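PDB 3LW3: HP0420 homologue from Helicobacter felis, which is of unknown function but adopts a hotdog fold, a fold shared with many thioesterases and dehydratases that act on acyl thioesters. Local coordinates for residues B[58-63]-B[84-89]. Sequence-based numbering, arbitrary orientation.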
ATOM      1  N   GLY B  58       0.991   1.296  -5.164  1.00 14.75           N
ATOM      2  CA  GLY B  58       1.652   1.169  -3.874  1.00 15.63           C
ATOM      3  C   GLY B  58       1.563   2.456  -3.048  1.00 15.83           C
ATOM      4  O   GLY B  58       1.332   2.387  -1.834  1.00 16.69           O
ATOM      5  N   PHE B  59       1.745   3.622  -3.679  1.00 14.90           N
ATOM      6  CA  PHE B  59       1.646   4.893  -2.966  1.00 14.29           C
ATOM      7  C   PHE B  59       0.196   5.297  -2.575  1.00 15.68           C
ATOM      8  O   PHE B  59      -0.039   5.826  -1.475  1.00 15.46           O
ATOM      9  CB  PHE B  59       2.441   5.969  -3.703  1.00 15.90           C
ATOM     10  CG  PHE B  59       3.923   5.663  -3.699  1.00 16.74           C
ATOM     11  CD1 PHE B  59       4.678   5.844  -2.518  1.00 16.80           C
ATOM     12  CD2 PHE B  59       4.557   5.184  -4.833  1.00 16.15           C
ATOM     13  CE1 PHE B  59       6.034   5.544  -2.478  1.00 17.85           C
ATOM     14  CE2 PHE B  59       5.923   4.864  -4.778  1.00 16.22           C
ATOM     15  CZ  PHE B  59       6.645   5.031  -3.618  1.00 17.49           C
ATOM     16  N   ILE B  60      -0.772   5.018  -3.449  1.00 14.91           N
ATOM     17  CA  ILE B  60      -2.177   5.312  -3.118  1.00 14.62           C
ATOM     18  C   ILE B  60      -2.625   4.452  -1.905  1.00 14.90           C
ATOM     19  O   ILE B  60      -3.079   4.947  -0.844  1.00 14.82           O
ATOM     20  CB  ILE B  60      -3.090   5.060  -4.302  1.00 16.10           C
ATOM     21  CG1 ILE B  60      -2.734   5.978  -5.485  1.00 15.61           C
ATOM     22  CG2 ILE B  60      -4.575   5.141  -3.873  1.00 15.63           C
ATOM     23  CD1 ILE B  60      -2.556   7.425  -5.113  1.00 16.31           C
ATOM     24  N   VAL B  61      -2.425   3.145  -2.022  1.00 15.19           N
ATOM     25  CA  VAL B  61      -2.787   2.229  -0.945  1.00 14.38           C
ATOM     26  C   VAL B  61      -1.879   2.478   0.294  1.00 15.84           C
ATOM     27  O   VAL B  61      -2.338   2.364   1.407  1.00 14.99           O
ATOM     28  CB  VAL B  61      -2.752   0.808  -1.444  1.00 15.72           C
ATOM     29  CG1 VAL B  61      -3.057  -0.156  -0.298  1.00 18.58           C
ATOM     30  CG2 VAL B  61      -3.733   0.674  -2.648  1.00 15.32           C
ATOM     31  N   GLY B  62      -0.610   2.804   0.086  1.00 14.22           N
ATOM     32  CA  GLY B  62       0.343   3.058   1.178  1.00 16.16           C
ATOM     33  C   GLY B  62      -0.160   4.222   2.034  1.00 15.34           C
ATOM     34  O   GLY B  62      -0.187   4.126   3.249  1.00 15.68           O
ATOM     35  N   ALA B  63      -0.625   5.304   1.387  1.00 14.85           N
ATOM     36  CA  ALA B  63      -1.175   6.451   2.131  1.00 16.23           C
ATOM     37  C   ALA B  63      -2.437   6.028   2.937  1.00 14.43           C
ATOM     38  O   ALA B  63      -2.577   6.362   4.127  1.00 13.84           O
ATOM     39  CB  ALA B  63      -1.502   7.576   1.169  1.00 15.01           C
ATOM     40  N   VAL B  84      -9.908  -2.836  -1.472  1.00 16.26           N
ATOM     41  CA  VAL B  84      -9.795  -1.420  -1.829  1.00 16.66           C
ATOM     42  C   VAL B  84     -10.152  -1.185  -3.294  1.00 18.87           C
ATOM     43  O   VAL B  84      -9.901  -2.055  -4.177  1.00 18.02           O
ATOM     44  CB  VAL B  84      -8.390  -0.797  -1.514  1.00 19.69           C
ATOM     45  CG1 VAL B  84      -7.992  -1.015  -0.078  1.00 19.36           C
ATOM     46  CG2 VAL B  84      -7.362  -1.333  -2.431  1.00 20.93           C
ATOM     47  N   ASN B  85     -10.720  -0.010  -3.535  1.00 16.44           N
ATOM     48  CA  ASN B  85     -11.125   0.446  -4.881  1.00 18.53           C
ATOM     49  C   ASN B  85     -10.387   1.744  -5.187  1.00 18.37           C
ATOM     50  O   ASN B  85     -10.465   2.731  -4.417  1.00 17.59           O
ATOM     51  CB  ASN B  85     -12.626   0.721  -4.956  1.00 19.47           C
ATOM     52  CG  ASN B  85     -13.457  -0.524  -4.697  1.00 22.40           C
ATOM     53  OD1 ASN B  85     -14.459  -0.466  -3.981  1.00 28.96           O
ATOM     54  ND2 ASN B  85     -13.053  -1.640  -5.258  1.00 19.58           N
ATOM     55  N   LEU B  86      -9.628   1.710  -6.274  1.00 17.19           N
ATOM     56  CA  LEU B  86      -8.891   2.861  -6.756  1.00 18.86           C
ATOM     57  C   LEU B  86      -9.773   3.469  -7.829  1.00 18.54           C
ATOM     58  O   LEU B  86      -9.798   2.997  -8.978  1.00 19.50           O
ATOM     59  CB  LEU B  86      -7.496   2.477  -7.274  1.00 17.22           C
ATOM     60  CG  LEU B  86      -6.524   2.008  -6.177  1.00 19.24           C
ATOM     61  CD1 LEU B  86      -6.872   0.705  -5.551  1.00 21.31           C
ATOM     62  CD2 LEU B  86      -5.068   1.923  -6.682  1.00 20.91           C
ATOM     63  N   LEU B  87     -10.570   4.469  -7.456  1.00 18.36           N
ATOM     64  CA  LEU B  87     -11.663   4.931  -8.336  1.00 19.41           C
ATOM     65  C   LEU B  87     -11.235   5.746  -9.552  1.00 20.33           C
ATOM     66  O   LEU B  87     -11.964   5.845 -10.537  1.00 21.07           O
ATOM     67  CB  LEU B  87     -12.743   5.678  -7.541  1.00 18.37           C
ATOM     68  CG  LEU B  87     -13.332   4.882  -6.377  1.00 20.15           C
ATOM     69  CD1 LEU B  87     -14.321   5.681  -5.590  1.00 19.28           C
ATOM     70  CD2 LEU B  87     -14.030   3.675  -6.955  1.00 21.28           C
ATOM     71  N   ALA B  88     -10.054   6.343  -9.474  1.00 18.29           N
ATOM     72  CA  ALA B  88      -9.552   7.154 -10.568  1.00 18.83           C
ATOM     73  C   ALA B  88      -8.029   7.263 -10.483  1.00 18.22           C
ATOM     74  O   ALA B  88      -7.470   7.211  -9.343  1.00 17.57           O
ATOM     75  CB  ALA B  88     -10.174   8.538 -10.510  1.00 21.01           C
ATOM     76  N   PRO B  89      -7.366   7.433 -11.670  1.00 19.61           N
ATOM     77  CA  PRO B  89      -5.909   7.598 -11.690  1.00 17.50           C
ATOM     78  C   PRO B  89      -5.537   8.968 -11.145  1.00 18.11           C
ATOM     79  O   PRO B  89      -6.200   9.944 -11.433  1.00 19.23           O
ATOM     80  CB  PRO B  89      -5.550   7.507 -13.182  1.00 19.48           C
ATOM     81  CG  PRO B  89      -6.762   7.955 -13.884  1.00 19.92           C
ATOM     82  CD  PRO B  89      -7.915   7.386 -13.043  1.00 18.94           C
TER
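The helical turn that carries Ile60 and Val61 is held by the backbone bond from Gly62 N to Gly58 O, 2.8 Å long, and from this turn Val61 reaches strand 77-86 with its CG2 methyl. Val61 CG2 lies 4.2 Å from Val84 CG2. The same methyl, Val61 CG2, is 4.3 Å from Leu86 CD1, bridging two strand residues that project from the same side of the strand. With CG1 anti to the backbone N (chi1 177°), the other branch of Val61, CG2, is the one presented to the strand. On Val84, CG2 sits between the backbone N and the carbonyl carbon (chi1 -54°), and the two valines meet at a slant through single methyls. Leu86 uses both branches: CD1 meets Val61, while Leu86 CD2 stands 4.3 Å from Ile60 CG2 and also lies near Val61 CG2. Within the strand, Val84 CG2 and Leu86 CD1 are themselves 3.8 Å apart, so the apolar surface offered to the helix is continuous. This is the helix-on-sheet packing of the hotdog fold, in which a long helix lies against the concave face of a curved antiparallel sheet. Helix 58-63 and strand 84-86 run at 131° to each other, with axes 10.2 Å apart at closest approach, and the side-chain contacts between the two segments are all aliphatic. Asn85, between the two contact residues, turns to the other face of the sheet. Ile60 and Val84 both touch Phe124 of strand 121-132, and the carbonyl oxygen of Val61 is hydrogen-bonded to the Ser65 hydroxyl. Strand 77-86 is outermost within its chain, but Val84 and Asn85 pair antiparallel with a strand of the second subunit, whose Met82 packs on both Val61 and Val84.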